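Local coordinates for 457aa long hypothetical protein (Pyrococcus horikoshii, PDB 2CSU) that is of unknown function but combines a Rossmann-type CoA-binding domain with two further domains of the succinyl-CoA ligase family, at residues G131-H136 and S177-V182; T142-A147 and L161-V166; K149-F154 and E202-A207; R123-N128 and A186-A191. All coordinates share one frame; numbering follows the deposited sequence.

Interaction 1 (G131-H136 and S177-V182)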
loop_
_atom_site.group_PDB
_atom_site.type_symbol
_atom_site.label_atom_id
_atom_site.label_comp_id
_atom_site.label_asym_id
_atom_site.label_seq_id
_atom_site.Cartn_x
_atom_site.Cartn_y
_atom_site.Cartn_z
ATOM N N GLY A 131 3.281 -1.869 25.029
ATOM C CA GLY A 131 2.529 -2.955 25.647
ATOM C C GLY A 131 2.527 -4.213 24.776
ATOM O O GLY A 131 3.316 -4.364 23.852
ATOM N N ILE A 132 1.597 -5.108 25.113
ATOM C CA ILE A 132 1.414 -6.397 24.439
ATOM C C ILE A 132 -0.070 -6.699 24.130
ATOM O O ILE A 132 -0.978 -6.158 24.749
ATOM C CB ILE A 132 1.977 -7.506 25.336
ATOM C CG1 ILE A 132 1.231 -7.541 26.673
ATOM C CG2 ILE A 132 3.467 -7.244 25.634
ATOM C CD1 ILE A 132 1.672 -8.708 27.560
HETATM N N MSE A 133 -0.292 -7.566 23.114
HETATM C CA MSE A 133 -1.643 -8.029 22.781
HETATM C C MSE A 133 -1.720 -9.544 22.567
HETATM O O MSE A 133 -0.799 -10.193 22.090
HETATM C CB MSE A 133 -2.113 -7.370 21.482
HETATM C CG MSE A 133 -1.668 -5.926 21.285
HETATM SE SE MSE A 133 -2.481 -5.209 19.851
HETATM C CE MSE A 133 -1.680 -3.602 19.867
ATOM N N ASN A 134 -2.879 -10.102 22.966
ATOM C CA ASN A 134 -3.253 -11.440 22.521
ATOM C C ASN A 134 -4.657 -11.421 21.920
ATOM O O ASN A 134 -5.659 -11.607 22.602
ATOM C CB ASN A 134 -3.207 -12.389 23.717
ATOM C CG ASN A 134 -3.385 -13.809 23.234
ATOM O OD1 ASN A 134 -3.643 -14.065 22.064
ATOM N ND2 ASN A 134 -3.234 -14.757 24.178
ATOM N N THR A 135 -4.706 -11.138 20.608
ATOM C CA THR A 135 -5.990 -10.970 19.943
ATOM C C THR A 135 -6.865 -12.215 20.080
ATOM O O THR A 135 -8.084 -12.147 20.061
ATOM C CB THR A 135 -5.739 -10.653 18.467
ATOM O OG1 THR A 135 -4.928 -11.669 17.887
ATOM C CG2 THR A 135 -5.017 -9.312 18.327
ATOM N N HIS A 136 -6.204 -13.382 20.197
ATOM C CA HIS A 136 -6.960 -14.629 20.272
ATOM C C HIS A 136 -7.934 -14.658 21.456
ATOM O O HIS A 136 -8.973 -15.310 21.437
ATOM C CB HIS A 136 -5.965 -15.783 20.379
ATOM C CG HIS A 136 -6.697 -17.087 20.219
ATOM N ND1 HIS A 136 -6.293 -18.243 20.801
ATOM C CD2 HIS A 136 -7.852 -17.349 19.471
ATOM C CE1 HIS A 136 -7.183 -19.178 20.414
ATOM N NE2 HIS A 136 -8.127 -18.670 19.615
ATOM N N SER A 177 -1.639 -12.431 15.794
ATOM C CA SER A 177 -2.054 -13.322 16.862
ATOM C C SER A 177 -1.617 -12.600 18.134
ATOM O O SER A 177 -2.415 -12.357 19.046
ATOM C CB SER A 177 -1.328 -14.662 16.731
ATOM O OG SER A 177 0.018 -14.472 16.315
ATOM N N LYS A 178 -0.339 -12.226 18.180
ATOM C CA LYS A 178 0.189 -11.520 19.345
ATOM C C LYS A 178 1.019 -10.322 18.917
ATOM O O LYS A 178 1.566 -10.296 17.817
ATOM C CB LYS A 178 1.044 -12.449 20.200
ATOM C CG LYS A 178 0.380 -13.742 20.583
ATOM C CD LYS A 178 1.276 -14.563 21.490
ATOM C CE LYS A 178 0.497 -15.646 22.221
ATOM N NZ LYS A 178 0.111 -16.797 21.354
ATOM N N PHE A 179 1.085 -9.328 19.793
ATOM C CA PHE A 179 1.843 -8.105 19.566
ATOM C C PHE A 179 2.673 -7.740 20.793
ATOM O O PHE A 179 2.193 -7.695 21.919
ATOM C CB PHE A 179 0.859 -6.978 19.242
ATOM C CG PHE A 179 1.582 -5.662 19.209
ATOM C CD1 PHE A 179 2.190 -5.238 18.032
ATOM C CD2 PHE A 179 1.625 -4.866 20.343
ATOM C CE1 PHE A 179 2.839 -4.012 17.994
ATOM C CE2 PHE A 179 2.277 -3.636 20.295
ATOM C CZ PHE A 179 2.884 -3.204 19.123
ATOM N N ILE A 180 3.974 -7.515 20.550
ATOM C CA ILE A 180 4.849 -7.211 21.667
ATOM C C ILE A 180 5.755 -6.018 21.385
ATOM O O ILE A 180 6.699 -6.074 20.607
ATOM C CB ILE A 180 5.703 -8.445 21.965
ATOM C CG1 ILE A 180 4.806 -9.625 22.328
ATOM C CG2 ILE A 180 6.624 -8.163 23.165
ATOM C CD1 ILE A 180 4.591 -10.571 21.147
ATOM N N SER A 181 5.400 -4.889 22.017
ATOM C CA SER A 181 6.348 -3.792 22.100
ATOM C C SER A 181 7.282 -4.007 23.294
ATOM O O SER A 181 6.854 -4.144 24.431
ATOM C CB SER A 181 5.559 -2.495 22.272
ATOM O OG SER A 181 6.474 -1.424 22.485
ATOM N N VAL A 182 8.591 -4.105 23.000
ATOM C CA VAL A 182 9.548 -4.385 24.066
ATOM C C VAL A 182 10.172 -3.103 24.611
ATOM O O VAL A 182 10.833 -3.079 25.641
ATOM C CB VAL A 182 10.635 -5.294 23.500
ATOM C CG1 VAL A 182 10.036 -6.655 23.158
ATOM C CG2 VAL A 182 11.212 -4.676 22.243
HETATM O O HOH W 1 -2.445 -15.692 19.848
#
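M133, a selenomethionine, and F179 face each other as a hydrogen-bonded pair of an antiparallel strand pairing in the mixed sheet; the short axes of 131-134 and 178-181 approach to 4.5 Å, with N-to-C directions 175° apart. M133 N donates to F179 O over 2.8 Å, in the carbonyl plane and on a lone pair, and F179 N returns the bond to M133 O at 3.1 Å. Their side chains cross obliquely, M133 CG lying 3.4 Å from F179 CB. Because chi2 of M133 is -172°, SE continues the chain in extended form beside the phenyl group, 4.8 Å from its centroid, which is a Met-aromatic contact of oblique geometry. On the other side of the sheet I132 CG2 meets I180 CG2 at 4.1 Å. Past the strand end, T135 N donates to S177 O over 3.0 Å, while T135 OG1 has both that oxygen and F176 O as possible acceptors.

Further out, strand 152-156 continues the sheet beyond 175-181, and the polar ends find partners elsewhere: N134 ND2 bonds to F6 O and K178 NZ forms a salt bridge with D203. A water bridges the two side chains, accepting from K178 NZ and donating to N134 OD1 at 3.0 Å.

Interaction 2 (T142-A147 and L161-V166); sequences TFITVA and LGAGIV
I144 meets A163 and V166 where the loop after strand 139-142 passes over helix 159-171, the connecting helix of a beta-alpha-beta crossover between the parallel neighbours 152-156 and 175-181. The contact is carried by van der Waals packing, mostly of apolar side chains: no hydrogen bond spans the two segments, and 211 Å² is buried in all. I144 reaches in with the tip of its longer branch. Its CG1 lies between the backbone N and the carbonyl carbon (chi1 66°), and an extended chi2 of 172° carries CD1 outward to the helix. There CD1 sits 3.7 Å from A163 CA and 3.8 Å from A163 CB, with V166 CG2 at a looser 4.3 Å. The I144 carbonyl is held from outside by a hydrogen bond from N140 ND2.

T145 contributes mainly its backbone, whose O lies 3.6 Å from V166 CG1; its own side chain packs on Y167 and I170 of the same helix. V146 directs its CB away from the helix and packs instead on M133 and T135. At A147 the chain again approaches the helix. V166 has CG1 anti to its backbone N (chi1 168°), and this one methyl serves both T145 and A147: besides the T145 oxygen, it has A147 CB 3.8 Å away.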
loop_
_atom_site.group_PDB
_atom_site.type_symbol
_atom_site.label_atom_id
_atom_site.label_comp_id
_atom_site.label_asym_id
_atom_site.label_seq_id
_atom_site.Cartn_x
_atom_site.Cartn_y
_atom_site.Cartn_z
ATOM N N THR A 142 -2.411 -2.417 26.126
ATOM C CA THR A 142 -1.739 -1.323 25.439
ATOM C C THR A 142 -2.583 -0.057 25.537
ATOM O O THR A 142 -3.722 -0.097 26.026
ATOM C CB THR A 142 -1.569 -1.656 23.932
ATOM O OG1 THR A 142 -2.852 -1.706 23.291
ATOM C CG2 THR A 142 -0.905 -2.973 23.760
ATOM N N PHE A 143 -2.032 1.070 25.076
ATOM C CA PHE A 143 -2.788 2.309 25.073
ATOM C C PHE A 143 -3.168 2.690 23.642
ATOM O O PHE A 143 -3.416 3.851 23.334
ATOM C CB PHE A 143 -2.027 3.439 25.784
ATOM C CG PHE A 143 -0.654 3.711 25.234
ATOM C CD1 PHE A 143 -0.483 4.506 24.104
ATOM C CD2 PHE A 143 0.465 3.182 25.854
ATOM C CE1 PHE A 143 0.790 4.769 23.605
ATOM C CE2 PHE A 143 1.745 3.435 25.369
ATOM C CZ PHE A 143 1.912 4.229 24.243
ATOM N N ILE A 144 -3.228 1.693 22.768
ATOM C CA ILE A 144 -3.624 1.913 21.376
ATOM C C ILE A 144 -4.689 0.886 20.987
ATOM O O ILE A 144 -4.885 -0.103 21.682
ATOM C CB ILE A 144 -2.414 1.805 20.389
ATOM C CG1 ILE A 144 -1.875 0.378 20.357
ATOM C CG2 ILE A 144 -1.315 2.798 20.794
ATOM C CD1 ILE A 144 -0.826 0.168 19.263
ATOM N N THR A 145 -5.392 1.118 19.887
ATOM C CA THR A 145 -6.437 0.184 19.473
ATOM C C THR A 145 -5.866 -1.212 19.166
ATOM O O THR A 145 -4.737 -1.342 18.690
ATOM C CB THR A 145 -7.208 0.737 18.236
ATOM O OG1 THR A 145 -8.369 -0.065 18.002
ATOM C CG2 THR A 145 -6.342 0.699 17.001
ATOM N N VAL A 146 -6.648 -2.253 19.446
ATOM C CA VAL A 146 -6.215 -3.630 19.221
ATOM C C VAL A 146 -6.147 -3.987 17.728
ATOM O O VAL A 146 -6.967 -3.549 16.925
ATOM C CB VAL A 146 -7.169 -4.640 19.955
ATOM C CG1 VAL A 146 -8.481 -4.779 19.193
ATOM C CG2 VAL A 146 -6.492 -5.992 20.115
ATOM N N ALA A 147 -5.154 -4.772 17.351
ATOM C CA ALA A 147 -5.025 -5.161 15.960
ATOM C C ALA A 147 -6.103 -6.203 15.667
ATOM O O ALA A 147 -6.706 -6.760 16.594
ATOM C CB ALA A 147 -3.628 -5.757 15.708
ATOM N N LEU A 161 6.384 2.779 15.507
ATOM C CA LEU A 161 6.211 1.998 14.292
ATOM C C LEU A 161 5.169 0.911 14.580
ATOM O O LEU A 161 4.333 0.605 13.742
ATOM C CB LEU A 161 7.520 1.338 13.867
ATOM C CG LEU A 161 7.306 0.610 12.548
ATOM C CD1 LEU A 161 6.939 1.653 11.476
ATOM C CD2 LEU A 161 8.554 -0.171 12.157
ATOM N N GLY A 162 5.231 0.328 15.768
ATOM C CA GLY A 162 4.261 -0.687 16.133
ATOM C C GLY A 162 2.832 -0.181 15.963
ATOM O O GLY A 162 2.037 -0.786 15.252
ATOM N N ALA A 163 2.498 0.935 16.600
ATOM C CA ALA A 163 1.157 1.497 16.476
ATOM C C ALA A 163 0.771 1.777 15.021
ATOM O O ALA A 163 -0.336 1.445 14.577
ATOM C CB ALA A 163 1.057 2.778 17.289
ATOM N N GLY A 164 1.688 2.390 14.280
ATOM C CA GLY A 164 1.414 2.718 12.896
ATOM C C GLY A 164 1.134 1.502 12.033
ATOM O O GLY A 164 0.336 1.562 11.101
ATOM N N ILE A 165 1.806 0.402 12.335
ATOM C CA ILE A 165 1.620 -0.824 11.584
ATOM C C ILE A 165 0.268 -1.430 11.974
ATOM O O ILE A 165 -0.469 -1.903 11.124
ATOM C CB ILE A 165 2.826 -1.796 11.829
ATOM C CG1 ILE A 165 4.034 -1.284 11.036
ATOM C CG2 ILE A 165 2.494 -3.218 11.392
ATOM C CD1 ILE A 165 5.334 -2.039 11.274
ATOM N N VAL A 166 -0.072 -1.381 13.258
ATOM C CA VAL A 166 -1.360 -1.896 13.702
ATOM C C VAL A 166 -2.469 -1.170 12.937
ATOM O O VAL A 166 -3.379 -1.805 12.399
ATOM C CB VAL A 166 -1.535 -1.701 15.222
ATOM C CG1 VAL A 166 -2.971 -1.972 15.641
ATOM C CG2 VAL A 166 -0.604 -2.643 15.968
#

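Interaction 3 (K149-F154 and E202-A207); sequences KGNVAF and EDKAIA
N151 closes on E202 and K204 at the entrance to a parallel strand pair, 152-154 with 205-207, in the alpha/beta sheet of the flavodoxin-like domain; the short strand axes are 29° apart. Starting from the backbone, N151 CB lies 3.2 Å from E202 O and 3.7 Å from K204 CD. A chi1 of -65° puts CG beside the backbone N, and CG is flanked by the E202 oxygen and by K204 CE. At the tip, ND2 is 3.5 Å from K204 CE, the two side chains lying side by side and pointing the same way. ND2 also donates to E202 O at 2.7 Å, arriving in the carbonyl plane on a lone pair, although that oxygen is tilted 23° from the amide plane of N151. The backbone of the same residue adds a second grip, N151 O accepting from K204 N at 2.8 Å and more weakly from A205 N.

Regular parallel pairing follows. A153 N donates to A205 O at 2.8 Å, and A153 O takes A207 N at the same 2.8 Å, so A153 bonds on both sides of I206. A153 CB touches D203 OD1, an oxygen fixed by a hydrogen bond from S177 OG. L197 of helix 190-197 packs on A153 and I206, whereas M279 of helix 276-283 packs on F154 and A207 on the opposite face. There the F154 ring turns its edge to the neighbouring strand, with A207 O near the ring plane and 3.5 Å from CD1.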
loop_
_atom_site.group_PDB
_atom_site.type_symbol
_atom_site.label_atom_id
_atom_site.label_comp_id
_atom_site.label_asym_id
_atom_site.label_seq_id
_atom_site.Cartn_x
_atom_site.Cartn_y
_atom_site.Cartn_z
ATOM N N LYS A 149 -7.636 -9.832 14.501
ATOM C CA LYS A 149 -7.207 -11.192 14.832
ATOM C C LYS A 149 -6.385 -11.806 13.693
ATOM O O LYS A 149 -6.640 -11.587 12.518
ATOM C CB LYS A 149 -8.463 -12.028 15.076
ATOM C CG LYS A 149 -8.221 -13.186 16.045
ATOM C CD LYS A 149 -9.520 -13.901 16.418
ATOM C CE LYS A 149 -9.275 -15.167 17.250
ATOM N NZ LYS A 149 -8.837 -16.255 16.378
ATOM N N GLY A 150 -5.333 -12.562 14.078
ATOM C CA GLY A 150 -4.471 -13.154 13.059
ATOM C C GLY A 150 -3.476 -14.155 13.655
ATOM O O GLY A 150 -3.474 -14.460 14.839
ATOM N N ASN A 151 -2.624 -14.703 12.762
ATOM C CA ASN A 151 -1.695 -15.742 13.196
ATOM C C ASN A 151 -0.221 -15.333 13.034
ATOM O O ASN A 151 0.684 -16.162 13.047
ATOM C CB ASN A 151 -1.991 -17.018 12.404
ATOM C CG ASN A 151 -3.364 -17.537 12.746
ATOM O OD1 ASN A 151 -4.370 -17.144 12.158
ATOM N ND2 ASN A 151 -3.397 -18.487 13.693
ATOM N N VAL A 152 0.005 -14.015 12.826
ATOM C CA VAL A 152 1.373 -13.512 12.829
ATOM C C VAL A 152 1.728 -12.824 14.155
ATOM O O VAL A 152 1.073 -11.891 14.595
ATOM C CB VAL A 152 1.542 -12.514 11.694
ATOM C CG1 VAL A 152 2.824 -11.717 11.923
ATOM C CG2 VAL A 152 1.639 -13.247 10.369
ATOM N N ALA A 153 2.761 -13.293 14.842
ATOM C CA ALA A 153 3.171 -12.690 16.100
ATOM C C ALA A 153 4.150 -11.588 15.719
ATOM O O ALA A 153 5.158 -11.848 15.060
ATOM C CB ALA A 153 3.844 -13.731 16.982
ATOM N N PHE A 154 3.863 -10.361 16.129
ATOM C CA PHE A 154 4.727 -9.244 15.770
ATOM C C PHE A 154 5.444 -8.631 16.968
ATOM O O PHE A 154 4.810 -8.210 17.935
ATOM C CB PHE A 154 3.885 -8.186 15.034
ATOM C CG PHE A 154 4.625 -6.912 14.702
ATOM C CD1 PHE A 154 5.920 -6.938 14.180
ATOM C CD2 PHE A 154 3.992 -5.682 14.851
ATOM C CE1 PHE A 154 6.572 -5.753 13.803
ATOM C CE2 PHE A 154 4.630 -4.496 14.478
ATOM C CZ PHE A 154 5.929 -4.538 13.950
ATOM N N GLU A 202 -1.221 -20.785 17.818
ATOM C CA GLU A 202 -1.872 -19.678 17.128
ATOM C C GLU A 202 -0.875 -18.854 16.311
ATOM O O GLU A 202 -1.205 -18.244 15.303
ATOM C CB GLU A 202 -2.547 -18.794 18.177
ATOM C CG GLU A 202 -3.834 -19.416 18.722
ATOM C CD GLU A 202 -3.514 -20.233 19.953
ATOM O OE1 GLU A 202 -2.523 -20.948 19.940
ATOM O OE2 GLU A 202 -4.267 -20.146 20.922
ATOM N N ASP A 203 0.378 -18.817 16.804
ATOM C CA ASP A 203 1.408 -18.081 16.082
ATOM C C ASP A 203 2.048 -18.938 14.988
ATOM O O ASP A 203 2.868 -19.814 15.237
ATOM C CB ASP A 203 2.469 -17.629 17.086
ATOM C CG ASP A 203 1.793 -16.891 18.232
ATOM O OD1 ASP A 203 1.358 -15.760 18.009
ATOM O OD2 ASP A 203 1.696 -17.452 19.320
ATOM N N LYS A 204 1.609 -18.691 13.740
ATOM C CA LYS A 204 2.146 -19.456 12.621
ATOM C C LYS A 204 3.489 -18.892 12.148
ATOM O O LYS A 204 4.313 -19.573 11.552
ATOM C CB LYS A 204 1.128 -19.410 11.481
ATOM C CG LYS A 204 0.088 -20.528 11.588
ATOM C CD LYS A 204 -1.170 -20.237 10.766
ATOM C CE LYS A 204 -2.417 -20.921 11.337
ATOM N NZ LYS A 204 -3.255 -21.412 10.245
ATOM N N ALA A 205 3.673 -17.583 12.404
ATOM C CA ALA A 205 4.921 -16.939 12.011
ATOM C C ALA A 205 5.281 -15.785 12.951
ATOM O O ALA A 205 4.457 -15.258 13.686
ATOM C CB ALA A 205 4.755 -16.414 10.585
ATOM N N ILE A 206 6.579 -15.426 12.937
ATOM C CA ILE A 206 7.035 -14.318 13.770
ATOM C C ILE A 206 7.639 -13.193 12.927
ATOM O O ILE A 206 8.508 -13.407 12.092
ATOM C CB ILE A 206 8.082 -14.852 14.748
ATOM C CG1 ILE A 206 7.541 -16.077 15.491
ATOM C CG2 ILE A 206 8.413 -13.773 15.796
ATOM C CD1 ILE A 206 8.644 -16.857 16.207
ATOM N N ALA A 207 7.132 -11.980 13.107
ATOM C CA ALA A 207 7.615 -10.831 12.360
ATOM C C ALA A 207 8.390 -9.999 13.363
ATOM O O ALA A 207 7.940 -9.826 14.499
ATOM C CB ALA A 207 6.442 -10.031 11.788
#

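Interaction 4 (R123-N128 and A186-A191); sequences RIIGPN and ADVDFA
A186 meets G126 at the start of the second segment, its N donating to G126 O over 2.9 Å, while A186 CB rests 4.1 Å from P127 CD. A cis peptide joins G126 to P127, just past the edge strand 123-125 of the five-stranded parallel Rossmann sheet.

D187 carries most of the polar contact. Its CG is anti to the backbone N (chi1 -158°), and the carboxylate beyond it is gripped side-on by R123: NE reaches OD2 at 2.9 Å and NH2 reaches OD1 at 3.1 Å. The guanidinium and carboxylate planes are 58° apart, and both nitrogens approach from above the carboxylate plane. I124 N is a third donor, meeting OD2 on its anti side at 3.0 Å, from the same face as NE. A water accepts from D187 N and G126 N between the two backbones.

V188 follows, with CG2 over one face of the guanidinium, 3.5 Å from R123 NH2 and offset toward the rim, and with CB 4.1 Å from I125 CG1. D189 then N-caps helix 190-197, its OD1 bonding to E192 N.

E192 OE1 forms a second salt bridge with R123 NH2, so the arginine charge is shared by two carboxylates. Three N-H donors on the D187 carboxylate would probably stabilise its negative charge and keep it ionised at this junction between the CoA-binding and flavodoxin-like regions.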
loop_
_atom_site.group_PDB
_atom_site.type_symbol
_atom_site.label_atom_id
_atom_site.label_comp_id
_atom_site.label_asym_id
_atom_site.label_seq_id
_atom_site.Cartn_x
_atom_site.Cartn_y
_atom_site.Cartn_z
ATOM N N ARG A 123 9.349 -11.298 35.601
ATOM C CA ARG A 123 9.902 -10.876 34.318
ATOM C C ARG A 123 9.319 -9.530 33.874
ATOM O O ARG A 123 8.147 -9.236 34.064
ATOM C CB ARG A 123 9.577 -11.953 33.283
ATOM C CG ARG A 123 10.261 -13.282 33.601
ATOM C CD ARG A 123 11.693 -13.078 34.108
ATOM N NE ARG A 123 12.482 -12.327 33.127
ATOM C CZ ARG A 123 12.836 -12.972 32.002
ATOM N NH1 ARG A 123 12.473 -14.229 31.816
ATOM N NH2 ARG A 123 13.560 -12.337 31.077
ATOM N N ILE A 124 10.191 -8.683 33.293
ATOM C CA ILE A 124 9.732 -7.351 32.912
ATOM C C ILE A 124 9.840 -7.095 31.410
ATOM O O ILE A 124 10.865 -7.322 30.776
ATOM C CB ILE A 124 10.557 -6.312 33.671
ATOM C CG1 ILE A 124 10.027 -6.162 35.098
ATOM C CG2 ILE A 124 10.425 -4.939 32.982
ATOM C CD1 ILE A 124 10.905 -5.242 35.950
ATOM N N ILE A 125 8.715 -6.642 30.832
ATOM C CA ILE A 125 8.784 -6.147 29.464
ATOM C C ILE A 125 8.806 -4.619 29.425
ATOM O O ILE A 125 7.987 -3.944 30.036
ATOM C CB ILE A 125 7.563 -6.670 28.706
ATOM C CG1 ILE A 125 7.573 -8.200 28.679
ATOM C CG2 ILE A 125 7.603 -6.175 27.248
ATOM C CD1 ILE A 125 6.608 -8.770 27.638
ATOM N N GLY A 126 9.808 -4.079 28.708
ATOM C CA GLY A 126 10.021 -2.637 28.732
ATOM C C GLY A 126 11.304 -2.301 29.496
ATOM O O GLY A 126 12.268 -3.056 29.502
ATOM N N PRO A 127 11.320 -1.111 30.123
ATOM C CA PRO A 127 10.200 -0.178 30.106
ATOM C C PRO A 127 10.130 0.609 28.793
ATOM O O PRO A 127 10.649 0.206 27.759
ATOM C CB PRO A 127 10.376 0.781 31.276
ATOM C CG PRO A 127 11.854 0.794 31.637
ATOM C CD PRO A 127 12.370 -0.573 30.981
ATOM N N ASN A 128 9.426 1.755 28.854
ATOM C CA ASN A 128 9.220 2.547 27.648
ATOM C C ASN A 128 8.707 1.686 26.491
ATOM O O ASN A 128 9.308 1.588 25.431
ATOM C CB ASN A 128 10.546 3.204 27.262
ATOM C CG ASN A 128 10.277 4.344 26.310
ATOM O OD1 ASN A 128 9.194 4.922 26.278
ATOM N ND2 ASN A 128 11.308 4.673 25.514
ATOM N N ALA A 186 14.682 -4.244 28.483
ATOM C CA ALA A 186 15.659 -4.427 29.551
ATOM C C ALA A 186 15.765 -5.889 29.989
ATOM O O ALA A 186 16.839 -6.417 30.250
ATOM C CB ALA A 186 15.231 -3.560 30.737
ATOM N N ASP A 187 14.592 -6.538 30.109
ATOM C CA ASP A 187 14.577 -7.917 30.585
ATOM C C ASP A 187 14.265 -8.905 29.455
ATOM O O ASP A 187 15.137 -9.367 28.731
ATOM C CB ASP A 187 13.517 -8.021 31.677
ATOM C CG ASP A 187 13.824 -9.221 32.558
ATOM O OD1 ASP A 187 14.848 -9.861 32.321
ATOM O OD2 ASP A 187 13.044 -9.500 33.461
ATOM N N VAL A 188 12.970 -9.265 29.353
ATOM C CA VAL A 188 12.551 -10.155 28.279
ATOM C C VAL A 188 12.958 -9.591 26.915
ATOM O O VAL A 188 12.732 -8.431 26.602
ATOM C CB VAL A 188 11.030 -10.297 28.355
ATOM C CG1 VAL A 188 10.533 -11.182 27.214
ATOM C CG2 VAL A 188 10.624 -10.910 29.685
ATOM N N ASP A 189 13.617 -10.443 26.105
ATOM C CA ASP A 189 14.071 -9.968 24.797
ATOM C C ASP A 189 13.532 -10.823 23.649
ATOM O O ASP A 189 12.690 -11.693 23.828
ATOM C CB ASP A 189 15.601 -9.962 24.781
ATOM C CG ASP A 189 16.130 -11.350 25.121
ATOM O OD1 ASP A 189 15.406 -12.316 24.885
ATOM O OD2 ASP A 189 17.253 -11.450 25.606
ATOM N N PHE A 190 14.045 -10.517 22.458
ATOM C CA PHE A 190 13.658 -11.233 21.248
ATOM C C PHE A 190 13.826 -12.741 21.436
ATOM O O PHE A 190 12.894 -13.520 21.186
ATOM C CB PHE A 190 14.529 -10.815 20.056
ATOM C CG PHE A 190 14.258 -9.431 19.548
ATOM C CD1 PHE A 190 12.997 -9.086 19.074
ATOM C CD2 PHE A 190 15.274 -8.479 19.519
ATOM C CE1 PHE A 190 12.748 -7.808 18.575
ATOM C CE2 PHE A 190 15.041 -7.205 19.027
ATOM C CZ PHE A 190 13.774 -6.864 18.554
ATOM N N ALA A 191 15.018 -13.142 21.874
ATOM C CA ALA A 191 15.338 -14.557 22.061
ATOM C C ALA A 191 14.349 -15.300 22.952
ATOM O O ALA A 191 13.845 -16.359 22.587
ATOM C CB ALA A 191 16.733 -14.698 22.634
HETATM O O HOH W 2 12.045 -6.309 28.562
#

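How the interactions relate
All four contacts are largely buried, but interaction 3 lies deepest, about 4 Å from its centre to that of the chain, and interaction 4 outermost, at about 19 Å. Interactions 1 and 3 belong to one sheet, where strand 175-181 neighbours 152-156: backbone bonding dominates both, antiparallel in the first and parallel in the second. Interaction 2 packs a loop against the crossover helix of that sheet without any hydrogen bond between them, I165 of its helix packing on F154 of interaction 3. Interaction 4 differs in adding a salt bridge to backbone bonds, at the outermost strand of the separate five-stranded parallel sheet; I125 packs on I132 and V182 of interaction 1, while interactions 2 and 3 each stay about 7 Å from it at their nearest atoms.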